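Putative branched-chain amino acid ABC transporter (Rhodospirillum rubrum ATCC 11170, PDB 3HUT) probably captures branched-chain or related amino acids outside the cytoplasmic membrane and delivers them to an ABC importer. Local coordinates at residues E126-A131 and A156-K161; G138-A143 and A194-Y199; V142-V147 and G168-N173; T149-S154 and A201-D206. One frame throughout, in Å; residues are numbered along the deposited sequence.

Interaction 1. Residues E126-A131 and A156-K161; sequences EGPNNA and AQAFRK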
# COMPACT_ATOMS: atom_id res chain seq x y z
N GLU A 126 3.43 7.40 -4.83
CA GLU A 126 3.10 7.21 -6.24
C GLU A 126 3.28 8.48 -7.07
O GLU A 126 3.42 8.40 -8.29
CB GLU A 126 1.66 6.70 -6.41
CG GLU A 126 0.59 7.64 -5.91
CD GLU A 126 -0.81 7.15 -6.24
OE1 GLU A 126 -0.94 6.03 -6.77
OE2 GLU A 126 -1.78 7.89 -5.95
N GLY A 127 3.27 9.64 -6.42
CA GLY A 127 3.43 10.89 -7.14
C GLY A 127 4.68 10.94 -8.01
O GLY A 127 4.58 11.03 -9.23
N PRO A 128 5.87 10.89 -7.40
CA PRO A 128 7.12 10.93 -8.17
C PRO A 128 7.22 9.75 -9.14
O PRO A 128 7.76 9.88 -10.24
CB PRO A 128 8.19 10.87 -7.08
CG PRO A 128 7.53 11.57 -5.92
CD PRO A 128 6.13 11.00 -5.96
N ASN A 129 6.72 8.59 -8.72
CA ASN A 129 6.76 7.41 -9.58
C ASN A 129 6.03 7.67 -10.89
O ASN A 129 6.54 7.38 -11.98
CB ASN A 129 6.12 6.22 -8.86
CG ASN A 129 6.10 4.96 -9.72
OD1 ASN A 129 5.18 4.74 -10.51
ND2 ASN A 129 7.12 4.13 -9.56
N ASN A 130 4.83 8.24 -10.79
CA ASN A 130 4.04 8.51 -11.98
C ASN A 130 4.53 9.70 -12.78
O ASN A 130 4.36 9.76 -14.00
CB ASN A 130 2.57 8.68 -11.59
CG ASN A 130 1.99 7.40 -11.04
OD1 ASN A 130 2.48 6.31 -11.35
ND2 ASN A 130 0.94 7.52 -10.23
N ALA A 131 5.15 10.67 -12.11
CA ALA A 131 5.67 11.81 -12.85
C ALA A 131 6.82 11.30 -13.71
O ALA A 131 6.92 11.64 -14.89
CB ALA A 131 6.16 12.89 -11.88
N ALA A 156 -0.75 14.51 -5.27
CA ALA A 156 -0.79 15.47 -6.37
C ALA A 156 0.37 16.46 -6.26
O ALA A 156 0.99 16.81 -7.26
CB ALA A 156 -2.12 16.23 -6.37
N GLN A 157 0.66 16.91 -5.05
CA GLN A 157 1.75 17.85 -4.81
C GLN A 157 3.08 17.18 -5.13
O GLN A 157 3.94 17.78 -5.77
CB GLN A 157 1.71 18.32 -3.35
CG GLN A 157 2.86 19.23 -2.91
CD GLN A 157 3.00 20.47 -3.76
OE1 GLN A 157 2.01 21.05 -4.22
NE2 GLN A 157 4.24 20.91 -3.97
N ALA A 158 3.25 15.94 -4.69
CA ALA A 158 4.49 15.20 -4.95
C ALA A 158 4.65 14.96 -6.45
O ALA A 158 5.76 15.01 -6.99
CB ALA A 158 4.48 13.89 -4.19
N PHE A 159 3.53 14.69 -7.13
CA PHE A 159 3.56 14.46 -8.57
C PHE A 159 3.98 15.74 -9.29
O PHE A 159 4.89 15.72 -10.12
CB PHE A 159 2.18 14.04 -9.10
CG PHE A 159 2.09 14.01 -10.61
CD1 PHE A 159 2.49 12.89 -11.32
CD2 PHE A 159 1.67 15.14 -11.31
CE1 PHE A 159 2.47 12.88 -12.72
CE2 PHE A 159 1.65 15.15 -12.71
CZ PHE A 159 2.05 14.01 -13.41
N ARG A 160 3.30 16.84 -8.99
CA ARG A 160 3.63 18.11 -9.64
C ARG A 160 5.10 18.48 -9.43
O ARG A 160 5.80 18.84 -10.38
CB ARG A 160 2.72 19.23 -9.12
CG ARG A 160 1.25 19.08 -9.53
CD ARG A 160 0.46 20.35 -9.21
NE ARG A 160 0.47 20.62 -7.77
CZ ARG A 160 -0.49 20.26 -6.93
NH1 ARG A 160 -1.56 19.62 -7.38
NH2 ARG A 160 -0.36 20.52 -5.64
N LYS A 161 5.57 18.37 -8.19
CA LYS A 161 6.95 18.71 -7.89
C LYS A 161 7.93 17.85 -8.69
O LYS A 161 8.90 18.36 -9.25
CB LYS A 161 7.22 18.53 -6.39
CG LYS A 161 8.57 19.06 -5.94
CD LYS A 161 8.74 18.93 -4.43
CE LYS A 161 10.08 19.51 -3.99
NZ LYS A 161 10.26 19.42 -2.51

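Interaction 2. Residues G138-A143 and A194-Y199; sequences GFTSVA and APQAIY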
# COMPACT_ATOMS: atom_id res chain seq x y z
N GLY A 138 7.48 10.56 -22.71
CA GLY A 138 7.57 11.71 -23.60
C GLY A 138 6.74 12.95 -23.33
O GLY A 138 6.81 13.91 -24.10
N PHE A 139 5.98 12.97 -22.24
CA PHE A 139 5.15 14.12 -21.93
C PHE A 139 5.93 15.25 -21.26
O PHE A 139 6.82 15.01 -20.45
CB PHE A 139 3.99 13.69 -21.03
CG PHE A 139 3.05 12.73 -21.71
CD1 PHE A 139 2.21 13.17 -22.72
CD2 PHE A 139 3.06 11.38 -21.37
CE1 PHE A 139 1.38 12.28 -23.39
CE2 PHE A 139 2.23 10.47 -22.04
CZ PHE A 139 1.39 10.92 -23.05
N THR A 140 5.59 16.48 -21.63
CA THR A 140 6.24 17.66 -21.08
C THR A 140 5.23 18.66 -20.53
O THR A 140 5.61 19.62 -19.87
CB THR A 140 7.11 18.35 -22.14
OG1 THR A 140 6.34 18.61 -23.31
CG2 THR A 140 8.30 17.48 -22.49
N SER A 141 3.95 18.43 -20.80
CA SER A 141 2.90 19.31 -20.29
C SER A 141 1.70 18.44 -19.92
O SER A 141 1.25 17.62 -20.72
CB SER A 141 2.46 20.34 -21.34
OG SER A 141 1.62 19.75 -22.31
N VAL A 142 1.19 18.61 -18.71
CA VAL A 142 0.07 17.80 -18.27
C VAL A 142 -0.95 18.60 -17.47
O VAL A 142 -0.68 19.70 -16.99
CB VAL A 142 0.59 16.63 -17.39
CG1 VAL A 142 1.17 17.18 -16.09
CG2 VAL A 142 -0.54 15.64 -17.10
N ALA A 143 -2.13 18.02 -17.34
CA ALA A 143 -3.20 18.62 -16.56
C ALA A 143 -3.31 17.71 -15.34
O ALA A 143 -3.32 16.49 -15.47
CB ALA A 143 -4.51 18.59 -17.36
N ALA A 194 -4.76 23.03 -23.66
CA ALA A 194 -4.24 21.98 -24.52
C ALA A 194 -3.08 21.14 -23.97
O ALA A 194 -2.05 20.97 -24.63
CB ALA A 194 -3.83 22.58 -25.87
N PRO A 195 -3.22 20.60 -22.75
CA PRO A 195 -2.13 19.78 -22.22
C PRO A 195 -1.99 18.52 -23.08
O PRO A 195 -2.91 18.18 -23.81
CB PRO A 195 -2.60 19.47 -20.79
CG PRO A 195 -4.09 19.43 -20.94
CD PRO A 195 -4.37 20.63 -21.82
N GLN A 196 -0.84 17.85 -23.00
CA GLN A 196 -0.62 16.64 -23.78
C GLN A 196 -1.27 15.43 -23.11
O GLN A 196 -1.61 14.45 -23.77
CB GLN A 196 0.87 16.36 -23.94
CG GLN A 196 1.68 17.49 -24.56
CD GLN A 196 3.16 17.18 -24.54
OE1 GLN A 196 3.69 16.67 -23.55
NE2 GLN A 196 3.85 17.49 -25.64
N ALA A 197 -1.43 15.49 -21.80
CA ALA A 197 -2.03 14.38 -21.07
C ALA A 197 -2.64 14.85 -19.77
O ALA A 197 -2.47 16.00 -19.36
CB ALA A 197 -0.98 13.30 -20.80
N ILE A 198 -3.35 13.93 -19.12
CA ILE A 198 -4.02 14.21 -17.85
C ILE A 198 -3.64 13.20 -16.78
O ILE A 198 -3.58 11.99 -17.05
CB ILE A 198 -5.56 14.15 -18.03
CG1 ILE A 198 -6.00 15.12 -19.12
CG2 ILE A 198 -6.26 14.46 -16.70
CD1 ILE A 198 -7.47 15.02 -19.49
N TYR A 199 -3.35 13.69 -15.58
CA TYR A 199 -3.02 12.82 -14.47
C TYR A 199 -4.13 12.99 -13.43
O TYR A 199 -4.38 14.10 -12.98
CB TYR A 199 -1.68 13.18 -13.82
CG TYR A 199 -1.37 12.28 -12.65
CD1 TYR A 199 -1.05 10.93 -12.85
CD2 TYR A 199 -1.47 12.74 -11.33
CE1 TYR A 199 -0.84 10.06 -11.77
CE2 TYR A 199 -1.26 11.88 -10.25
CZ TYR A 199 -0.95 10.54 -10.48
OH TYR A 199 -0.76 9.67 -9.42
O HOH W 1 6.66 16.53 -24.91

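Interaction 3. Residues V142-V147 and G168-N173; sequences VAVIGV and GAVVVN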
# COMPACT_ATOMS: atom_id res chain seq x y z
N VAL A 142 1.19 18.61 -18.71
CA VAL A 142 0.07 17.80 -18.27
C VAL A 142 -0.95 18.60 -17.47
O VAL A 142 -0.68 19.70 -16.99
CB VAL A 142 0.59 16.63 -17.39
CG1 VAL A 142 1.17 17.18 -16.09
CG2 VAL A 142 -0.54 15.64 -17.10
N ALA A 143 -2.13 18.02 -17.34
CA ALA A 143 -3.20 18.62 -16.56
C ALA A 143 -3.31 17.71 -15.34
O ALA A 143 -3.32 16.49 -15.47
CB ALA A 143 -4.51 18.59 -17.36
N VAL A 144 -3.37 18.31 -14.16
CA VAL A 144 -3.50 17.51 -12.95
C VAL A 144 -4.85 17.79 -12.31
O VAL A 144 -5.20 18.94 -12.03
CB VAL A 144 -2.41 17.85 -11.92
CG1 VAL A 144 -2.63 17.02 -10.65
CG2 VAL A 144 -1.02 17.56 -12.51
N ILE A 145 -5.62 16.73 -12.09
CA ILE A 145 -6.92 16.85 -11.46
C ILE A 145 -6.85 15.98 -10.22
O ILE A 145 -6.60 14.77 -10.32
CB ILE A 145 -8.05 16.34 -12.37
CG1 ILE A 145 -7.98 17.03 -13.72
CG2 ILE A 145 -9.40 16.59 -11.71
CD1 ILE A 145 -9.06 16.59 -14.68
N GLY A 146 -7.05 16.57 -9.05
CA GLY A 146 -6.97 15.80 -7.82
C GLY A 146 -8.02 16.12 -6.77
O GLY A 146 -8.46 17.26 -6.63
N VAL A 147 -8.42 15.09 -6.04
CA VAL A 147 -9.42 15.22 -4.98
C VAL A 147 -8.76 15.86 -3.76
O VAL A 147 -7.55 15.71 -3.54
CB VAL A 147 -10.02 13.83 -4.61
CG1 VAL A 147 -8.94 12.93 -4.03
CG2 VAL A 147 -11.17 14.00 -3.63
N GLY A 168 9.02 19.20 -16.80
CA GLY A 168 7.65 19.23 -17.30
C GLY A 168 6.87 20.40 -16.74
O GLY A 168 7.26 20.99 -15.73
N ALA A 169 5.77 20.74 -17.39
CA ALA A 169 4.94 21.85 -16.94
C ALA A 169 3.52 21.37 -16.64
O ALA A 169 2.97 20.54 -17.35
CB ALA A 169 4.91 22.96 -17.98
N VAL A 170 2.95 21.92 -15.58
CA VAL A 170 1.58 21.60 -15.18
C VAL A 170 0.76 22.81 -15.62
O VAL A 170 0.65 23.79 -14.89
CB VAL A 170 1.46 21.43 -13.65
CG1 VAL A 170 0.03 21.07 -13.29
CG2 VAL A 170 2.43 20.36 -13.17
N VAL A 171 0.21 22.74 -16.83
CA VAL A 171 -0.56 23.84 -17.39
C VAL A 171 -2.00 23.96 -16.86
O VAL A 171 -2.65 24.99 -17.06
CB VAL A 171 -0.58 23.75 -18.92
CG1 VAL A 171 0.84 23.83 -19.45
CG2 VAL A 171 -1.23 22.44 -19.36
N VAL A 172 -2.47 22.91 -16.21
CA VAL A 172 -3.81 22.90 -15.62
C VAL A 172 -3.70 22.15 -14.30
O VAL A 172 -3.15 21.05 -14.24
CB VAL A 172 -4.85 22.19 -16.52
CG1 VAL A 172 -6.06 21.76 -15.70
CG2 VAL A 172 -5.30 23.13 -17.62
N ASN A 173 -4.21 22.76 -13.23
CA ASN A 173 -4.19 22.14 -11.92
C ASN A 173 -5.51 22.42 -11.23
O ASN A 173 -5.78 23.55 -10.79
CB ASN A 173 -3.03 22.71 -11.08
CG ASN A 173 -2.85 21.97 -9.77
OD1 ASN A 173 -2.67 20.75 -9.76
ND2 ASN A 173 -2.89 22.69 -8.66

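Interaction 4. Residues T149-S154 and A201-D206; sequences TDWGLS and AMAYED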
# COMPACT_ATOMS: atom_id res chain seq x y z
N THR A 149 -8.70 15.12 -0.67
CA THR A 149 -8.51 14.26 0.49
C THR A 149 -7.03 14.39 0.84
O THR A 149 -6.26 14.94 0.05
CB THR A 149 -8.82 12.80 0.16
OG1 THR A 149 -7.98 12.36 -0.92
CG2 THR A 149 -10.27 12.65 -0.26
N ASP A 150 -6.62 13.90 2.00
CA ASP A 150 -5.22 14.01 2.39
C ASP A 150 -4.29 13.29 1.41
O ASP A 150 -3.26 13.84 1.00
CB ASP A 150 -4.99 13.50 3.82
CG ASP A 150 -5.50 12.08 4.04
OD1 ASP A 150 -6.04 11.47 3.09
OD2 ASP A 150 -5.35 11.57 5.17
N TRP A 151 -4.66 12.08 1.00
CA TRP A 151 -3.84 11.33 0.06
C TRP A 151 -3.87 11.97 -1.33
O TRP A 151 -2.88 11.92 -2.06
CB TRP A 151 -4.29 9.86 -0.03
CG TRP A 151 -5.70 9.67 -0.53
CD1 TRP A 151 -6.85 9.65 0.22
CD2 TRP A 151 -6.11 9.50 -1.89
NE1 TRP A 151 -7.94 9.47 -0.59
CE2 TRP A 151 -7.52 9.38 -1.89
CE3 TRP A 151 -5.43 9.43 -3.11
CZ2 TRP A 151 -8.26 9.20 -3.07
CZ3 TRP A 151 -6.16 9.25 -4.29
CH2 TRP A 151 -7.57 9.14 -4.25
N GLY A 152 -5.00 12.57 -1.68
CA GLY A 152 -5.11 13.22 -2.97
C GLY A 152 -4.20 14.43 -3.08
O GLY A 152 -3.49 14.60 -4.07
N LEU A 153 -4.20 15.27 -2.05
CA LEU A 153 -3.36 16.46 -2.05
C LEU A 153 -1.87 16.14 -1.95
O LEU A 153 -1.06 16.73 -2.65
CB LEU A 153 -3.77 17.39 -0.91
CG LEU A 153 -5.15 18.04 -1.02
CD1 LEU A 153 -5.47 18.82 0.25
CD2 LEU A 153 -5.19 18.97 -2.23
N SER A 154 -1.52 15.21 -1.07
CA SER A 154 -0.12 14.85 -0.89
C SER A 154 0.47 14.21 -2.15
O SER A 154 1.59 14.51 -2.54
CB SER A 154 0.04 13.89 0.29
OG SER A 154 -0.60 12.66 0.03
N ALA A 201 -5.47 12.36 -9.72
CA ALA A 201 -5.18 11.99 -8.35
C ALA A 201 -6.55 11.85 -7.70
O ALA A 201 -6.96 12.71 -6.92
CB ALA A 201 -4.37 13.09 -7.66
N MSE A 202 -7.26 10.78 -8.06
CA MSE A 202 -8.58 10.55 -7.49
C MSE A 202 -8.95 9.07 -7.54
O MSE A 202 -8.24 8.25 -8.14
CB MSE A 202 -9.64 11.39 -8.21
CG MSE A 202 -9.97 10.99 -9.63
SE MSE A 202 -11.29 12.20 -10.44
CE MSE A 202 -10.06 13.52 -11.04
N ALA A 203 -10.07 8.74 -6.90
CA ALA A 203 -10.53 7.36 -6.83
C ALA A 203 -11.49 7.00 -7.96
O ALA A 203 -12.07 7.88 -8.60
CB ALA A 203 -11.19 7.10 -5.47
N TYR A 204 -11.66 5.70 -8.18
CA TYR A 204 -12.51 5.21 -9.26
C TYR A 204 -13.94 5.73 -9.29
O TYR A 204 -14.47 6.00 -10.37
CB TYR A 204 -12.50 3.68 -9.27
CG TYR A 204 -13.10 3.03 -8.04
CD1 TYR A 204 -14.48 2.86 -7.91
CD2 TYR A 204 -12.28 2.58 -7.00
CE1 TYR A 204 -15.02 2.24 -6.78
CE2 TYR A 204 -12.81 1.97 -5.87
CZ TYR A 204 -14.18 1.80 -5.77
OH TYR A 204 -14.71 1.19 -4.65
N GLU A 205 -14.58 5.87 -8.13
CA GLU A 205 -15.97 6.33 -8.11
C GLU A 205 -16.16 7.73 -8.68
O GLU A 205 -17.24 8.04 -9.19
CB GLU A 205 -16.56 6.28 -6.70
CG GLU A 205 -15.93 7.25 -5.73
CD GLU A 205 -14.82 6.62 -4.92
OE1 GLU A 205 -14.20 5.65 -5.40
OE2 GLU A 205 -14.57 7.12 -3.79
N ASP A 206 -15.14 8.57 -8.58
CA ASP A 206 -15.21 9.93 -9.12
C ASP A 206 -14.61 10.00 -10.52
O ASP A 206 -15.08 10.74 -11.38
CB ASP A 206 -14.47 10.93 -8.22
CG ASP A 206 -15.17 11.17 -6.89
OD1 ASP A 206 -16.41 11.07 -6.85
OD2 ASP A 206 -14.48 11.46 -5.89

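Interaction 1. Residues E126-A131 and A156-K161
Gly127 lets two helices come unusually near: its CA lies 3.8 Å from the CA of Phe159. A side chain here would point at the other helix and run into Phe159 N and Ala158 CB, which is why glycine suits the place. The carbonyl O of Gly127, already bonded to the N-H of Ala131, lies at the edge of the Phe159 ring, 3.5 Å from CD1. Pro128, well placed in a first helical turn where its missing N-H costs nothing, rests ring carbon CD on Ala158 CB at 3.8 Å. Asn130 meets the ring edge with its backbone, C standing 3.8 Å from Phe159 CE1. Ala131 ends the row, its CA 3.4 Å from CE1 and its CB 3.7 Å from CD1 of Phe159. CG of Phe159, anti to the backbone N (chi1 170°), starts the ring toward helix 126-136; Tyr199 stacks on it. An alanine in place of Phe159 would probably open a gap beside Asn130 and Ala131 and leave Tyr199 without its stacking partner. With axes 7.0 Å apart at 36°, this is close glycine- and alanine-mediated helix packing, joining two helices on the same side of the central sheet in one lobe of a periplasmic binding protein.

Interaction 2. Residues G138-A143 and A194-Y199
Strands 141-147 and 197-201 are parallel neighbours in the central sheet of one lobe, and Ala143 pairs with Ile198 where they meet. Ala143 N donates to Ala197 O at 2.9 Å, and Tyr199 N to Ala143 O at 2.8 Å, the latter bond nearly along the C=O axis. On the N-terminal side of these pairs Gln196 takes over the joining. Its CG is anti to its own carbonyl carbon (chi1 -56°), and the extended chain beyond it carries the amide to Thr140, where OE1 accepts Thr140 N at 2.7 Å, almost straight at 174°. Ser141 N reaches the same oxygen at 3.3 Å from above the carbonyl plane. NE2 donates to a water that in turn donates to Gly138 O and bonds Thr140 OG1. The backbone N of Gln196 is shared between Ser141 O at 3.1 Å and Ser141 OG at 3.2 Å. Around this polar end the packing is apolar: Ala197 CB sits over one face of the Phe139 ring in a CH-pi contact, 3.9 Å from its centroid, while Gln196 CB lies at the ring edge. Ala143 CB meets Pro195 CG. Gly138 has the positive phi of a Schellman motif that ends the preceding helix. An alanine in place of Gln196 would probably leave Thr140 N and Ser141 N without this acceptor, and residues 138-141 less firmly fixed without the water link from NE2 to Gly138 and Thr140. A glutamine side chain thus adds backbone-like bonding at the start of the strand pair, its amide oxygen accepting as a peptide carbonyl would.

Interaction 3. Residues V142-V147 and G168-N173
The flat amide of Asn173 meets the neighbouring strand through its oxygen: OD1 lies 3.6 Å from Val144 CB and near CG1 as well, the two side chains running side by side and pointing the same way. OD1 also receives a weak hydrogen bond from Arg160 NH1, so a polar residue is tolerated beside valine. On the same side of the sheet Val144 CG2 packs against Val170 CG1 at 3.7 Å; with CG1 of Val144 anti to the backbone N (chi1 177°), its other methyl is left for this contact. Helix 150-165 covers this side with Phe159. It is the connection of a beta-alpha-beta crossover, carrying the chain from strand 141-147 to the parallel strand 169-176. On the opposite side Ala143 CB touches Val172 CB at 3.7 Å, the small alanine leaving room for the branched valine. The backbone ladder is interrupted by a beta bulge, since Val142 pairs with Val170 but Ala143 with Val172. Val142 N donates to Ala169 O at 3.0 Å, and Val144 N to Val172 O at 2.7 Å. Between them the extra residue, Val171, gives Val142 O only a weak bond from its N at 3.2 Å, bent to 128°, while its CG2 lies near the same oxygen.

Interaction 4. Residues T149-S154 and A201-D206
Leu153 N donates to Thr149 O at 3.0 Å, a bond of the first turn of helix 150-165, whose Trp151 and Gly152 meet residues 201-203. Thr149 is the N-cap: its OG1 accepts Gly152 N at 3.1 Å, a role for which threonine, with a short hydroxyl side chain, is well suited. Gly152 fits just inside the cap, since a CB there would crowd that same OG1; its carbonyl O faces Ala201 CB at 4.0 Å, where a small methyl fits. Trp151 carries most of the contact. Its CG stands between the backbone N and the carbonyl carbon (chi1 62°), and the far corner of the indole meets the other segment edge-on. CH2 lies 3.6 Å from Met202 C and 3.7 Å from Ala203 N, both in the plane of the ring, while CZ2 approaches Ala203 CB at 4.3 Å. The methyl of Ala203 is small enough to let the broad indole reach the backbone; the CB of selenomethionine Met202 points away from it. Pro123 and Ala228 add further contacts to the tryptophan. Ala203 is itself the N-cap residue of helix 204-216, and its O accepts Asp206 N at 3.1 Å. The first turn of helix 150-165 thus packs on the end of strand 197-201 and the short link to helix 204-216, as befits the alpha/beta lobes of periplasmic binding proteins, where loops at such strand ends commonly border the ligand cleft.

Overall arrangement
All four contacts belong to one lobe, built round the sheet that holds strands 169-176, 141-147 and 197-201 side by side. Interactions 2 and 3, whose centres are about 8 Å apart, share Val142 and Ala143 and lie on the two edges of strand 141-147. Interaction 1, its centre about 11 Å from that of interaction 3, lies in the helix layer on one face. Interaction 4, with its centre about 19 Å from that of interaction 2, marks the other end of the strands. The chain runs through helix 126-136, strand 141-147, helix 150-165, strand 169-176, helix 184-193, strand 197-201 and helix 204-216, interlocking the contacts into a body probably able to move as one against the other lobe.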